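Alpha-Amylase (Thermotoga maritima, PDB 2B5D) is a carbohydrate-active enzyme of glycoside hydrolase family 57, built on a barrel of parallel strands wrapped in helices, with a helical C-terminal part. Local coordinates at residues 364-367 / 368-371; 346-350 / 351-355; 315-318 / 319-323; 245-248 / 249-252. All coordinates share one frame; numbering follows the deposited sequence.

Contact 1: residues 364-367 / 368-371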
ATOM      1  N   LEU A 364      -4.678 -35.305 -22.474  1.00 53.44           N
ATOM      2  CA  LEU A 364      -4.165 -36.426 -21.737  1.00 55.15           C
ATOM      3  C   LEU A 364      -4.801 -37.745 -22.131  1.00 55.60           C
ATOM      4  O   LEU A 364      -4.114 -38.788 -22.213  1.00 54.58           O
ATOM      5  CB  LEU A 364      -4.268 -36.201 -20.226  1.00 55.15           C
ATOM      6  CG  LEU A 364      -2.877 -36.076 -19.606  1.00 58.83           C
ATOM      7  CD1 LEU A 364      -2.169 -37.407 -19.741  1.00 59.37           C
ATOM      8  CD2 LEU A 364      -1.990 -34.976 -20.255  1.00 57.27           C
ATOM      9  N   LYS A 365      -6.104 -37.694 -22.388  1.00 56.14           N
ATOM     10  CA  LYS A 365      -6.856 -38.906 -22.683  1.00 57.03           C
ATOM     11  C   LYS A 365      -6.517 -39.405 -24.088  1.00 57.32           C
ATOM     12  O   LYS A 365      -6.354 -40.597 -24.313  1.00 57.86           O
ATOM     13  CB  LYS A 365      -8.356 -38.657 -22.562  1.00 57.41           C
ATOM     14  CG  LYS A 365      -9.202 -39.926 -22.709  1.00 58.70           C
ATOM     15  CD  LYS A 365     -10.546 -39.562 -23.300  1.00 63.72           C
ATOM     16  CE  LYS A 365     -11.516 -40.718 -23.196  1.00 67.15           C
ATOM     17  NZ  LYS A 365     -12.784 -40.312 -23.847  1.00 66.86           N
ATOM     18  N   ARG A 366      -6.394 -38.481 -25.023  1.00 57.09           N
ATOM     19  CA  ARG A 366      -6.089 -38.845 -26.378  1.00 57.50           C
ATOM     20  C   ARG A 366      -4.669 -39.341 -26.489  1.00 56.60           C
ATOM     21  O   ARG A 366      -4.414 -40.264 -27.251  1.00 56.80           O
ATOM     22  CB  ARG A 366      -6.396 -37.698 -27.363  1.00 57.36           C
ATOM     23  CG  ARG A 366      -7.909 -37.567 -27.620  1.00 61.02           C
ATOM     24  CD  ARG A 366      -8.586 -38.909 -28.094  1.00 61.07           C
ATOM     25  NE  ARG A 366      -8.086 -39.285 -29.422  1.00 61.95           N
ATOM     26  CZ  ARG A 366      -7.660 -40.495 -29.766  1.00 62.00           C
ATOM     27  NH1 ARG A 366      -7.215 -40.702 -30.998  1.00 61.14           N
ATOM     28  NH2 ARG A 366      -7.694 -41.500 -28.891  1.00 62.73           N
ATOM     29  N   PHE A 367      -3.758 -38.734 -25.728  1.00 56.00           N
ATOM     30  CA  PHE A 367      -2.361 -39.150 -25.745  1.00 55.45           C
ATOM     31  C   PHE A 367      -2.223 -40.538 -25.159  1.00 56.03           C
ATOM     32  O   PHE A 367      -1.463 -41.331 -25.674  1.00 56.74           O
ATOM     33  CB  PHE A 367      -1.467 -38.156 -25.018  1.00 54.59           C
ATOM     34  CG  PHE A 367      -0.024 -38.545 -24.989  1.00 52.82           C
ATOM     35  CD1 PHE A 367       0.770 -38.378 -26.112  1.00 50.25           C
ATOM     36  CD2 PHE A 367       0.559 -39.042 -23.813  1.00 49.03           C
ATOM     37  CE1 PHE A 367       2.145 -38.727 -26.093  1.00 50.58           C
ATOM     38  CE2 PHE A 367       1.921 -39.389 -23.772  1.00 48.85           C
ATOM     39  CZ  PHE A 367       2.724 -39.240 -24.921  1.00 51.53           C
ATOM     40  N   PHE A 368      -2.969 -40.842 -24.102  1.00 56.76           N
ATOM     41  CA  PHE A 368      -2.921 -42.181 -23.529  1.00 57.83           C
ATOM     42  C   PHE A 368      -3.408 -43.213 -24.531  1.00 58.42           C
ATOM     43  O   PHE A 368      -2.743 -44.234 -24.733  1.00 59.17           O
ATOM     44  CB  PHE A 368      -3.717 -42.285 -22.227  1.00 57.53           C
ATOM     45  CG  PHE A 368      -3.055 -41.621 -21.047  1.00 58.86           C
ATOM     46  CD1 PHE A 368      -1.730 -41.177 -21.117  1.00 58.21           C
ATOM     47  CD2 PHE A 368      -3.745 -41.477 -19.847  1.00 59.98           C
ATOM     48  CE1 PHE A 368      -1.123 -40.591 -20.029  1.00 60.63           C
ATOM     49  CE2 PHE A 368      -3.136 -40.896 -18.739  1.00 60.70           C
ATOM     50  CZ  PHE A 368      -1.827 -40.456 -18.830  1.00 60.42           C
ATOM     51  N   GLU A 369      -4.538 -42.935 -25.172  1.00 58.68           N
ATOM     52  CA  GLU A 369      -5.130 -43.878 -26.123  1.00 59.78           C
ATOM     53  C   GLU A 369      -4.205 -44.130 -27.306  1.00 59.38           C
ATOM     54  O   GLU A 369      -4.086 -45.257 -27.780  1.00 60.12           O
ATOM     55  CB  GLU A 369      -6.528 -43.422 -26.575  1.00 59.47           C
ATOM     56  CG  GLU A 369      -7.556 -43.446 -25.451  1.00 59.50           C
ATOM     57  CD  GLU A 369      -8.914 -42.839 -25.815  1.00 61.48           C
ATOM     58  OE1 GLU A 369      -9.007 -41.949 -26.717  1.00 62.61           O
ATOM     59  OE2 GLU A 369      -9.910 -43.276 -25.183  1.00 65.67           O
ATOM     60  N   LEU A 370      -3.536 -43.076 -27.756  1.00 59.51           N
ATOM     61  CA  LEU A 370      -2.551 -43.164 -28.823  1.00 58.92           C
ATOM     62  C   LEU A 370      -1.336 -43.970 -28.409  1.00 59.38           C
ATOM     63  O   LEU A 370      -0.868 -44.813 -29.182  1.00 59.73           O
ATOM     64  CB  LEU A 370      -2.132 -41.769 -29.246  1.00 58.74           C
ATOM     65  CG  LEU A 370      -2.720 -41.115 -30.507  1.00 59.99           C
ATOM     66  CD1 LEU A 370      -3.968 -41.801 -31.077  1.00 61.27           C
ATOM     67  CD2 LEU A 370      -2.969 -39.665 -30.208  1.00 57.84           C
ATOM     68  N   VAL A 371      -0.814 -43.719 -27.194  1.00 59.46           N
ATOM     69  CA  VAL A 371       0.326 -44.496 -26.684  1.00 58.89           C
ATOM     70  C   VAL A 371      -0.068 -45.949 -26.539  1.00 58.53           C
ATOM     71  O   VAL A 371       0.702 -46.831 -26.890  1.00 59.03           O
ATOM     72  CB  VAL A 371       0.931 -43.934 -25.364  1.00 58.95           C
ATOM     73  CG1 VAL A 371       1.824 -44.959 -24.701  1.00 58.55           C
ATOM     74  CG2 VAL A 371       1.751 -42.683 -25.637  1.00 57.77           C
TER
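Phe368 presents one face of its ring to Leu364, a turn earlier on helix 360-373. The methyl CD1 of Leu364 lies over that face, 3.2 Å from Phe368 CZ, and the carbonyl oxygen of Leu364 sits over the same ring nearer its CG, offset toward the rim. This oxygen also accepts Phe368 N at 3.0 Å. Phe367 is turned another way: with its CG anti to the backbone N, its ring receives Val371 CG2 on a face, a CH-pi contact in which CG2 is 3.9 Å from the Phe367 ring centroid. Round the more exposed side, Arg366 folds back on itself. Bends at chi2 (-54°) and chi3 (-67°) bring NH2 within 2.6 Å of Glu369 OE1, a salt bridge that takes this oxygen on its anti side. The two planar groups stand 60° apart, so they meet through one N-H and one oxygen and not as a paired two-bond bridge. Arg366 NH1 makes a further salt bridge to Glu317 of helix 309-338, while Leu370 CD1 lies 3.4 Å from Arg366 NH1. The buried side rests on strand 377-379 and on Met44. An i to i+3 ion pair on one side and i to i+4 apolar contacts on the other are typical of an amphipathic alpha helix, here one of those outside the sheet.

Contact 2: residues 346-350 / 351-355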
ATOM      1  N   ALA A 346       8.285 -37.499 -17.509  1.00 42.41           N
ATOM      2  CA  ALA A 346       7.669 -36.203 -17.873  1.00 44.60           C
ATOM      3  C   ALA A 346       6.633 -35.734 -16.823  1.00 44.45           C
ATOM      4  O   ALA A 346       5.468 -36.187 -16.830  1.00 43.79           O
ATOM      5  CB  ALA A 346       7.043 -36.302 -19.285  1.00 44.60           C
ATOM      6  N   PRO A 347       7.095 -34.929 -15.847  1.00 44.95           N
ATOM      7  CA  PRO A 347       6.276 -34.367 -14.796  1.00 46.66           C
ATOM      8  C   PRO A 347       5.696 -32.987 -15.103  1.00 48.83           C
ATOM      9  O   PRO A 347       6.404 -32.092 -15.584  1.00 49.46           O
ATOM     10  CB  PRO A 347       7.246 -34.240 -13.629  1.00 45.69           C
ATOM     11  CG  PRO A 347       8.511 -33.968 -14.263  1.00 45.36           C
ATOM     12  CD  PRO A 347       8.519 -34.627 -15.611  1.00 46.05           C
ATOM     13  N   PHE A 348       4.424 -32.821 -14.774  1.00 50.01           N
ATOM     14  CA  PHE A 348       3.780 -31.538 -14.927  1.00 51.61           C
ATOM     15  C   PHE A 348       2.966 -31.238 -13.719  1.00 51.07           C
ATOM     16  O   PHE A 348       2.400 -32.132 -13.102  1.00 50.53           O
ATOM     17  CB  PHE A 348       2.921 -31.545 -16.205  1.00 51.76           C
ATOM     18  CG  PHE A 348       3.662 -32.108 -17.364  1.00 54.89           C
ATOM     19  CD1 PHE A 348       3.291 -33.316 -17.930  1.00 55.24           C
ATOM     20  CD2 PHE A 348       4.843 -31.471 -17.808  1.00 56.04           C
ATOM     21  CE1 PHE A 348       4.027 -33.846 -18.980  1.00 55.82           C
ATOM     22  CE2 PHE A 348       5.595 -31.996 -18.834  1.00 56.45           C
ATOM     23  CZ  PHE A 348       5.191 -33.194 -19.435  1.00 57.26           C
ATOM     24  N   ASP A 349       2.942 -29.954 -13.394  1.00 51.84           N
ATOM     25  CA  ASP A 349       1.922 -29.387 -12.552  1.00 53.62           C
ATOM     26  C   ASP A 349       0.512 -29.808 -12.971  1.00 53.40           C
ATOM     27  O   ASP A 349       0.121 -29.586 -14.095  1.00 52.98           O
ATOM     28  CB  ASP A 349       2.055 -27.890 -12.629  1.00 54.96           C
ATOM     29  CG  ASP A 349       2.004 -27.275 -11.304  1.00 59.54           C
ATOM     30  OD1 ASP A 349       3.092 -27.107 -10.683  1.00 64.13           O
ATOM     31  OD2 ASP A 349       0.852 -27.004 -10.877  1.00 65.34           O
ATOM     32  N   ALA A 350      -0.242 -30.417 -12.081  1.00 54.68           N
ATOM     33  CA  ALA A 350      -1.569 -30.956 -12.449  1.00 57.95           C
ATOM     34  C   ALA A 350      -2.567 -29.946 -13.043  1.00 60.51           C
ATOM     35  O   ALA A 350      -3.346 -30.295 -13.948  1.00 60.61           O
ATOM     36  CB  ALA A 350      -2.209 -31.662 -11.272  1.00 57.20           C
ATOM     37  N   GLU A 351      -2.546 -28.716 -12.518  1.00 63.36           N
ATOM     38  CA  GLU A 351      -3.516 -27.672 -12.869  1.00 66.61           C
ATOM     39  C   GLU A 351      -3.294 -27.129 -14.265  1.00 67.59           C
ATOM     40  O   GLU A 351      -4.200 -26.488 -14.834  1.00 67.60           O
ATOM     41  CB  GLU A 351      -3.485 -26.501 -11.877  1.00 67.70           C
ATOM     42  CG  GLU A 351      -2.077 -26.068 -11.402  1.00 72.35           C
ATOM     43  CD  GLU A 351      -1.762 -26.643 -10.000  1.00 77.66           C
ATOM     44  OE1 GLU A 351      -1.492 -25.839  -9.056  1.00 77.86           O
ATOM     45  OE2 GLU A 351      -1.819 -27.900  -9.844  1.00 77.66           O
ATOM     46  N   LEU A 352      -2.087 -27.366 -14.801  1.00 68.09           N
ATOM     47  CA  LEU A 352      -1.819 -27.122 -16.193  1.00 68.61           C
ATOM     48  C   LEU A 352      -2.831 -27.903 -17.050  1.00 69.49           C
ATOM     49  O   LEU A 352      -3.145 -27.469 -18.145  1.00 69.57           O
ATOM     50  CB  LEU A 352      -0.368 -27.467 -16.581  1.00 68.95           C
ATOM     51  CG  LEU A 352       0.895 -26.733 -16.039  1.00 69.63           C
ATOM     52  CD1 LEU A 352       2.195 -27.209 -16.737  1.00 66.71           C
ATOM     53  CD2 LEU A 352       0.832 -25.191 -16.041  1.00 71.77           C
ATOM     54  N   PHE A 353      -3.368 -29.022 -16.554  1.00 69.70           N
ATOM     55  CA  PHE A 353      -4.297 -29.822 -17.368  1.00 70.27           C
ATOM     56  C   PHE A 353      -5.723 -29.646 -16.892  1.00 70.74           C
ATOM     57  O   PHE A 353      -6.141 -30.209 -15.871  1.00 70.73           O
ATOM     58  CB  PHE A 353      -3.886 -31.322 -17.445  1.00 70.70           C
ATOM     59  CG  PHE A 353      -2.535 -31.547 -18.087  1.00 71.88           C
ATOM     60  CD1 PHE A 353      -1.376 -31.644 -17.301  1.00 73.74           C
ATOM     61  CD2 PHE A 353      -2.403 -31.596 -19.476  1.00 73.09           C
ATOM     62  CE1 PHE A 353      -0.106 -31.807 -17.890  1.00 73.39           C
ATOM     63  CE2 PHE A 353      -1.138 -31.764 -20.080  1.00 73.48           C
ATOM     64  CZ  PHE A 353       0.013 -31.870 -19.277  1.00 72.80           C
ATOM     65  N   GLY A 354      -6.485 -28.857 -17.640  1.00 71.08           N
ATOM     66  CA  GLY A 354      -7.886 -28.628 -17.296  1.00 71.37           C
ATOM     67  C   GLY A 354      -8.122 -27.257 -16.684  1.00 71.57           C
ATOM     68  O   GLY A 354      -9.214 -26.702 -16.827  1.00 72.40           O
ATOM     69  N   HIS A 355      -7.120 -26.700 -16.014  1.00 71.12           N
ATOM     70  CA  HIS A 355      -7.308 -25.410 -15.388  1.00 71.40           C
ATOM     71  C   HIS A 355      -6.668 -24.259 -16.154  1.00 70.93           C
ATOM     72  O   HIS A 355      -7.388 -23.406 -16.661  1.00 71.69           O
ATOM     73  CB  HIS A 355      -6.966 -25.418 -13.892  1.00 72.13           C
ATOM     74  CG  HIS A 355      -7.263 -24.117 -13.206  1.00 75.49           C
ATOM     75  ND1 HIS A 355      -8.541 -23.596 -13.116  1.00 77.32           N
ATOM     76  CD2 HIS A 355      -6.441 -23.212 -12.621  1.00 77.15           C
ATOM     77  CE1 HIS A 355      -8.489 -22.432 -12.491  1.00 79.16           C
ATOM     78  NE2 HIS A 355      -7.228 -22.176 -12.186  1.00 78.41           N
TER
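The ring of Phe353 turns its edge to Phe348, whose CB lies near the plane of that ring, 3.5 Å from Phe353 CE1. The chain reverses here in a type I beta turn from Asp349 to Leu352, the junction between barrel strand 343-349, which pairs in parallel with strand 3-11, and a short, weakly bonded helical turn. Ala350 O is also near the plane of the Phe353 ring at its edge, whereas one face of the Phe348 ring is covered, toward its rim, by the backbone carbon of Ala346. The two phenyl planes meet obliquely, inclined by 62° with centroids 5.8 Å apart. Phe348 (chi1 -47°) and Phe353 (chi1 -62°) both hold CG beside the backbone N, and from there Phe353 CZ comes within 3.8 Å of Phe348 CD1. Both rings meet Trp246 edge-to-face, so the three aromatics form one cluster. Leu352 N closes the turn on Asp349 O at 3.2 Å. One residue on, a second i to i+3 bond runs from Phe353 N to Ala350 O at 2.9 Å. The acidic side chains of Asp349 and Glu351 come close, but their exact placement is doubtful. Leu352 CG packs 3.8 Å from Asp349 CB, and Leu352 CD1 lies 4.4 Å from Phe348 CB.

Contact 3: residues 315-318 / 319-323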
ATOM      1  N   ALA A 315      -7.796 -29.414 -32.675  1.00 63.45           N
ATOM      2  CA  ALA A 315      -6.505 -29.045 -32.082  1.00 62.38           C
ATOM      3  C   ALA A 315      -5.958 -30.119 -31.130  1.00 61.79           C
ATOM      4  O   ALA A 315      -4.799 -30.468 -31.265  1.00 61.71           O
ATOM      5  CB  ALA A 315      -6.597 -27.694 -31.377  1.00 62.08           C
ATOM      6  N   VAL A 316      -6.757 -30.678 -30.207  1.00 61.24           N
ATOM      7  CA  VAL A 316      -6.164 -31.664 -29.280  1.00 61.61           C
ATOM      8  C   VAL A 316      -5.727 -32.905 -30.050  1.00 62.50           C
ATOM      9  O   VAL A 316      -4.671 -33.494 -29.752  1.00 62.91           O
ATOM     10  CB  VAL A 316      -6.965 -32.000 -27.924  1.00 61.56           C
ATOM     11  CG1 VAL A 316      -8.051 -30.997 -27.600  1.00 61.85           C
ATOM     12  CG2 VAL A 316      -7.517 -33.441 -27.853  1.00 60.57           C
ATOM     13  N   GLU A 317      -6.515 -33.271 -31.063  1.00 62.22           N
ATOM     14  CA  GLU A 317      -6.217 -34.432 -31.904  1.00 62.35           C
ATOM     15  C   GLU A 317      -4.866 -34.268 -32.627  1.00 60.93           C
ATOM     16  O   GLU A 317      -4.055 -35.172 -32.645  1.00 60.91           O
ATOM     17  CB  GLU A 317      -7.368 -34.693 -32.882  1.00 62.76           C
ATOM     18  CG  GLU A 317      -7.506 -36.157 -33.250  1.00 67.11           C
ATOM     19  CD  GLU A 317      -8.020 -37.010 -32.098  1.00 71.23           C
ATOM     20  OE1 GLU A 317      -9.009 -36.607 -31.449  1.00 74.10           O
ATOM     21  OE2 GLU A 317      -7.438 -38.086 -31.837  1.00 74.17           O
ATOM     22  N   GLU A 318      -4.622 -33.088 -33.169  1.00 59.93           N
ATOM     23  CA  GLU A 318      -3.347 -32.756 -33.781  1.00 59.48           C
ATOM     24  C   GLU A 318      -2.173 -32.723 -32.819  1.00 58.66           C
ATOM     25  O   GLU A 318      -1.089 -33.210 -33.136  1.00 58.03           O
ATOM     26  CB  GLU A 318      -3.402 -31.366 -34.379  1.00 59.24           C
ATOM     27  CG  GLU A 318      -4.266 -31.232 -35.607  1.00 62.96           C
ATOM     28  CD  GLU A 318      -4.337 -29.788 -36.057  1.00 66.37           C
ATOM     29  OE1 GLU A 318      -5.334 -29.429 -36.733  1.00 66.64           O
ATOM     30  OE2 GLU A 318      -3.383 -29.023 -35.722  1.00 67.30           O
ATOM     31  N   HIS A 319      -2.377 -32.059 -31.684  1.00 57.82           N
ATOM     32  CA  HIS A 319      -1.335 -31.891 -30.687  1.00 56.95           C
ATOM     33  C   HIS A 319      -0.952 -33.235 -30.081  1.00 55.64           C
ATOM     34  O   HIS A 319       0.224 -33.524 -29.915  1.00 54.91           O
ATOM     35  CB  HIS A 319      -1.768 -30.884 -29.600  1.00 56.72           C
ATOM     36  CG  HIS A 319      -1.959 -29.494 -30.119  1.00 56.84           C
ATOM     37  ND1 HIS A 319      -1.339 -29.036 -31.262  1.00 59.48           N
ATOM     38  CD2 HIS A 319      -2.707 -28.464 -29.663  1.00 55.58           C
ATOM     39  CE1 HIS A 319      -1.674 -27.774 -31.471  1.00 57.92           C
ATOM     40  NE2 HIS A 319      -2.517 -27.410 -30.522  1.00 55.78           N
ATOM     41  N   ALA A 320      -1.955 -34.053 -29.774  1.00 55.29           N
ATOM     42  CA  ALA A 320      -1.717 -35.351 -29.181  1.00 55.48           C
ATOM     43  C   ALA A 320      -0.920 -36.276 -30.134  1.00 56.25           C
ATOM     44  O   ALA A 320      -0.140 -37.121 -29.688  1.00 56.95           O
ATOM     45  CB  ALA A 320      -3.025 -35.977 -28.750  1.00 55.06           C
ATOM     46  N   ARG A 321      -1.087 -36.098 -31.444  1.00 56.45           N
ATOM     47  CA  ARG A 321      -0.323 -36.877 -32.411  1.00 56.53           C
ATOM     48  C   ARG A 321       1.039 -36.254 -32.623  1.00 55.01           C
ATOM     49  O   ARG A 321       2.001 -36.948 -32.910  1.00 55.15           O
ATOM     50  CB  ARG A 321      -1.075 -37.001 -33.739  1.00 56.79           C
ATOM     51  CG  ARG A 321      -2.289 -37.924 -33.690  1.00 59.83           C
ATOM     52  CD  ARG A 321      -3.073 -37.856 -35.011  1.00 60.24           C
ATOM     53  NE  ARG A 321      -3.836 -39.081 -35.237  1.00 68.65           N
ATOM     54  CZ  ARG A 321      -5.068 -39.317 -34.770  1.00 71.82           C
ATOM     55  NH1 ARG A 321      -5.713 -38.409 -34.037  1.00 72.40           N
ATOM     56  NH2 ARG A 321      -5.664 -40.477 -35.048  1.00 73.43           N
ATOM     57  N   ASP A 322       1.135 -34.942 -32.500  1.00 53.52           N
ATOM     58  CA  ASP A 322       2.448 -34.327 -32.504  1.00 53.06           C
ATOM     59  C   ASP A 322       3.301 -34.902 -31.349  1.00 53.01           C
ATOM     60  O   ASP A 322       4.430 -35.349 -31.543  1.00 53.15           O
ATOM     61  CB  ASP A 322       2.344 -32.820 -32.349  1.00 51.83           C
ATOM     62  CG  ASP A 322       3.598 -32.130 -32.744  1.00 54.06           C
ATOM     63  OD1 ASP A 322       3.922 -32.194 -33.933  1.00 58.30           O
ATOM     64  OD2 ASP A 322       4.276 -31.503 -31.912  1.00 55.94           O
ATOM     65  N   PHE A 323       2.752 -34.864 -30.146  1.00 53.02           N
ATOM     66  CA  PHE A 323       3.496 -35.292 -29.003  1.00 53.47           C
ATOM     67  C   PHE A 323       3.863 -36.786 -29.081  1.00 53.35           C
ATOM     68  O   PHE A 323       5.043 -37.128 -28.886  1.00 52.00           O
ATOM     69  CB  PHE A 323       2.796 -34.926 -27.687  1.00 53.05           C
ATOM     70  CG  PHE A 323       3.751 -34.819 -26.529  1.00 52.06           C
ATOM     71  CD1 PHE A 323       4.830 -33.949 -26.604  1.00 48.85           C
ATOM     72  CD2 PHE A 323       3.578 -35.600 -25.388  1.00 50.10           C
ATOM     73  CE1 PHE A 323       5.721 -33.879 -25.578  1.00 50.20           C
ATOM     74  CE2 PHE A 323       4.460 -35.525 -24.341  1.00 48.11           C
ATOM     75  CZ  PHE A 323       5.530 -34.658 -24.422  1.00 49.34           C
TER
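Ala315 and His319 meet in two ways on the long helix 309-338, an alpha helix running along the outside of the barrel. The carbonyl oxygen of Ala315 accepts His319 N at 2.9 Å, and also lies 3.2 Å from His319 CG, over one face of the imidazole. With chi1 at -65° the ring stays beside its own backbone N, which sets it above that oxygen. The imidazole is stacked with Tyr252 as well. Val316 continues the helix through its O, bonded to Ala320 N at 2.8 Å. Glu317, with chi2 bent to 70°, extends its carboxylate to the edge of the Arg321 guanidinium, OE2 to NH1 2.8 Å, while the Arg321 chain runs extended from CG to NE. The planes of the two groups stand 55° apart, and the bond, though part of a salt bridge, is weak by its angle; the same oxygen is shared with Arg366 of helix 360-373. Glu318 pairs with Arg257 in a salt bridge, and Asp322 turns its carboxylate to Tyr252 and Lys326. In the backbone, Glu318 O takes Asp322 N at 2.9 Å, while Arg321 N is shared weakly between Glu317 O and Glu318 O, 3.3 Å from each.

Contact 4: residues 245-248 / 249-252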
ATOM      1  N   VAL A 245       6.716 -27.237 -23.565  1.00 59.36           N
ATOM      2  CA  VAL A 245       5.682 -27.883 -24.380  1.00 59.54           C
ATOM      3  C   VAL A 245       4.237 -27.552 -23.970  1.00 60.16           C
ATOM      4  O   VAL A 245       3.322 -27.634 -24.793  1.00 60.53           O
ATOM      5  CB  VAL A 245       5.966 -29.385 -24.695  1.00 59.50           C
ATOM      6  CG1 VAL A 245       7.139 -29.968 -23.865  1.00 60.16           C
ATOM      7  CG2 VAL A 245       4.719 -30.239 -24.646  1.00 59.30           C
ATOM      8  N   TRP A 246       4.053 -27.087 -22.729  1.00 61.21           N
ATOM      9  CA  TRP A 246       2.734 -26.679 -22.212  1.00 61.05           C
ATOM     10  C   TRP A 246       2.559 -25.191 -22.019  1.00 60.98           C
ATOM     11  O   TRP A 246       1.565 -24.751 -21.453  1.00 60.89           O
ATOM     12  CB  TRP A 246       2.469 -27.379 -20.903  1.00 62.73           C
ATOM     13  CG  TRP A 246       2.841 -28.780 -20.991  1.00 63.74           C
ATOM     14  CD1 TRP A 246       3.767 -29.415 -20.245  1.00 64.84           C
ATOM     15  CD2 TRP A 246       2.354 -29.735 -21.940  1.00 64.68           C
ATOM     16  NE1 TRP A 246       3.882 -30.723 -20.643  1.00 64.64           N
ATOM     17  CE2 TRP A 246       3.014 -30.947 -21.680  1.00 65.77           C
ATOM     18  CE3 TRP A 246       1.422 -29.682 -22.984  1.00 65.76           C
ATOM     19  CZ2 TRP A 246       2.766 -32.110 -22.416  1.00 65.03           C
ATOM     20  CZ3 TRP A 246       1.169 -30.840 -23.704  1.00 64.21           C
ATOM     21  CH2 TRP A 246       1.843 -32.036 -23.413  1.00 63.83           C
ATOM     22  N   SER A 247       3.541 -24.432 -22.486  1.00 60.54           N
ATOM     23  CA  SER A 247       3.525 -23.001 -22.496  1.00 60.66           C
ATOM     24  C   SER A 247       2.418 -22.448 -23.402  1.00 61.05           C
ATOM     25  O   SER A 247       2.228 -22.949 -24.499  1.00 62.07           O
ATOM     26  CB  SER A 247       4.877 -22.544 -23.032  1.00 60.26           C
ATOM     27  OG  SER A 247       4.967 -21.143 -23.035  1.00 60.08           O
ATOM     28  N   ALA A 248       1.698 -21.421 -22.947  1.00 60.40           N
ATOM     29  CA  ALA A 248       0.785 -20.665 -23.794  1.00 59.85           C
ATOM     30  C   ALA A 248       1.535 -19.759 -24.765  1.00 60.01           C
ATOM     31  O   ALA A 248       1.048 -19.461 -25.865  1.00 61.07           O
ATOM     32  CB  ALA A 248      -0.148 -19.828 -22.942  1.00 59.74           C
ATOM     33  N   ALA A 249       2.693 -19.266 -24.346  1.00 58.82           N
ATOM     34  CA  ALA A 249       3.504 -18.420 -25.202  1.00 57.75           C
ATOM     35  C   ALA A 249       4.149 -19.188 -26.388  1.00 57.17           C
ATOM     36  O   ALA A 249       4.229 -18.645 -27.530  1.00 56.81           O
ATOM     37  CB  ALA A 249       4.551 -17.681 -24.383  1.00 57.63           C
ATOM     38  N   VAL A 250       4.593 -20.434 -26.139  1.00 55.05           N
ATOM     39  CA  VAL A 250       5.305 -21.208 -27.180  1.00 52.45           C
ATOM     40  C   VAL A 250       4.847 -22.660 -27.392  1.00 51.83           C
ATOM     41  O   VAL A 250       5.391 -23.359 -28.228  1.00 52.04           O
ATOM     42  CB  VAL A 250       6.845 -21.194 -26.977  1.00 51.74           C
ATOM     43  CG1 VAL A 250       7.390 -19.761 -26.796  1.00 50.94           C
ATOM     44  CG2 VAL A 250       7.267 -22.098 -25.787  1.00 52.82           C
ATOM     45  N   GLY A 251       3.858 -23.135 -26.663  1.00 50.94           N
ATOM     46  CA  GLY A 251       3.528 -24.550 -26.764  1.00 50.35           C
ATOM     47  C   GLY A 251       2.117 -24.813 -27.211  1.00 50.30           C
ATOM     48  O   GLY A 251       1.420 -23.889 -27.649  1.00 51.56           O
ATOM     49  N   TYR A 252       1.678 -26.049 -27.105  1.00 50.06           N
ATOM     50  CA  TYR A 252       0.330 -26.414 -27.554  1.00 52.02           C
ATOM     51  C   TYR A 252      -0.792 -25.544 -26.980  1.00 53.07           C
ATOM     52  O   TYR A 252      -1.581 -25.011 -27.744  1.00 55.24           O
ATOM     53  CB  TYR A 252      -0.020 -27.875 -27.264  1.00 51.55           C
ATOM     54  CG  TYR A 252       0.939 -28.900 -27.781  1.00 51.78           C
ATOM     55  CD1 TYR A 252       1.445 -29.886 -26.931  1.00 51.75           C
ATOM     56  CD2 TYR A 252       1.332 -28.916 -29.140  1.00 52.55           C
ATOM     57  CE1 TYR A 252       2.305 -30.865 -27.402  1.00 49.77           C
ATOM     58  CE2 TYR A 252       2.177 -29.880 -29.610  1.00 50.49           C
ATOM     59  CZ  TYR A 252       2.667 -30.844 -28.733  1.00 49.06           C
ATOM     60  OH  TYR A 252       3.519 -31.780 -29.197  1.00 50.24           O
TER
HETATM   61  O   HOH W   1       1.833 -20.968 -28.628  1.00 81.52           O
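Ser247 meets Ala249 and Val250 by holding OG anti to its own N (chi1 -178°), swung beside the carbonyl carbon, which brings the hydroxyl oxygen over the N-H groups of the next turn. Val250 N donates to Ser247 OG at 3.2 Å, and Ala249 N does so weakly at the same distance. Since Ser247 O also accepts Gly251 N at 2.7 Å, both side chain and carbonyl of one residue grip the chain ahead, the definition of an ST motif, here in the loop between strand 233-236 and helix 265-268. Tyr252 follows with chi1 -54°, its CG beside the backbone N, which lets the ring run alongside Val245, pointing the same way. Val245 CG2 is 3.7 Å from Tyr252 CE1 and also lies over the centre of the Trp246 ring, 3.3 Å above its plane. Trp246 comes to the edge of the tyrosine ring: its CZ3 lies near that plane, 3.4 Å from Tyr252 CD1, with the six-membered ring and the phenol inclined by 55°. A backbone bond joins the two ends of residues 245-252, Tyr252 N to Val245 O at 3.2 Å. Gly251 lets the chain fold back close to Val245 O and Ser247 O, where a CB would clash. The phenol OH is hydrogen-bonded to Asp322 of helix 309-338, and Val245 and Tyr252 also pack on Phe213 of the second subunit. At the more exposed end one water donates to both Ala248 O, at 3.2 Å, and Gly251 O, at 3.1 Å.

Along the chain the order is contact 4, contact 3, contact 2 and contact 1, with none nested in another. Contacts 1 and 3 belong to helices 360-373 and 309-338, which lie against each other with their contact centres about 10 Å apart. Contact 2 leaves barrel strand 343-349, nearest the centre of the chain, and touches contact 1 through Phe353 and Leu364. The loop of contact 4 reaches both contact 2, about 12 Å between centres, and contact 3, about 13 Å, but stays clear of contact 1. Trp246 thus gathers Phe323, Phe348 and Phe353 into an aromatic cluster joining loop, helix 309-338 and strand end; of the four contacts, the loop of contact 4 meets the second subunit.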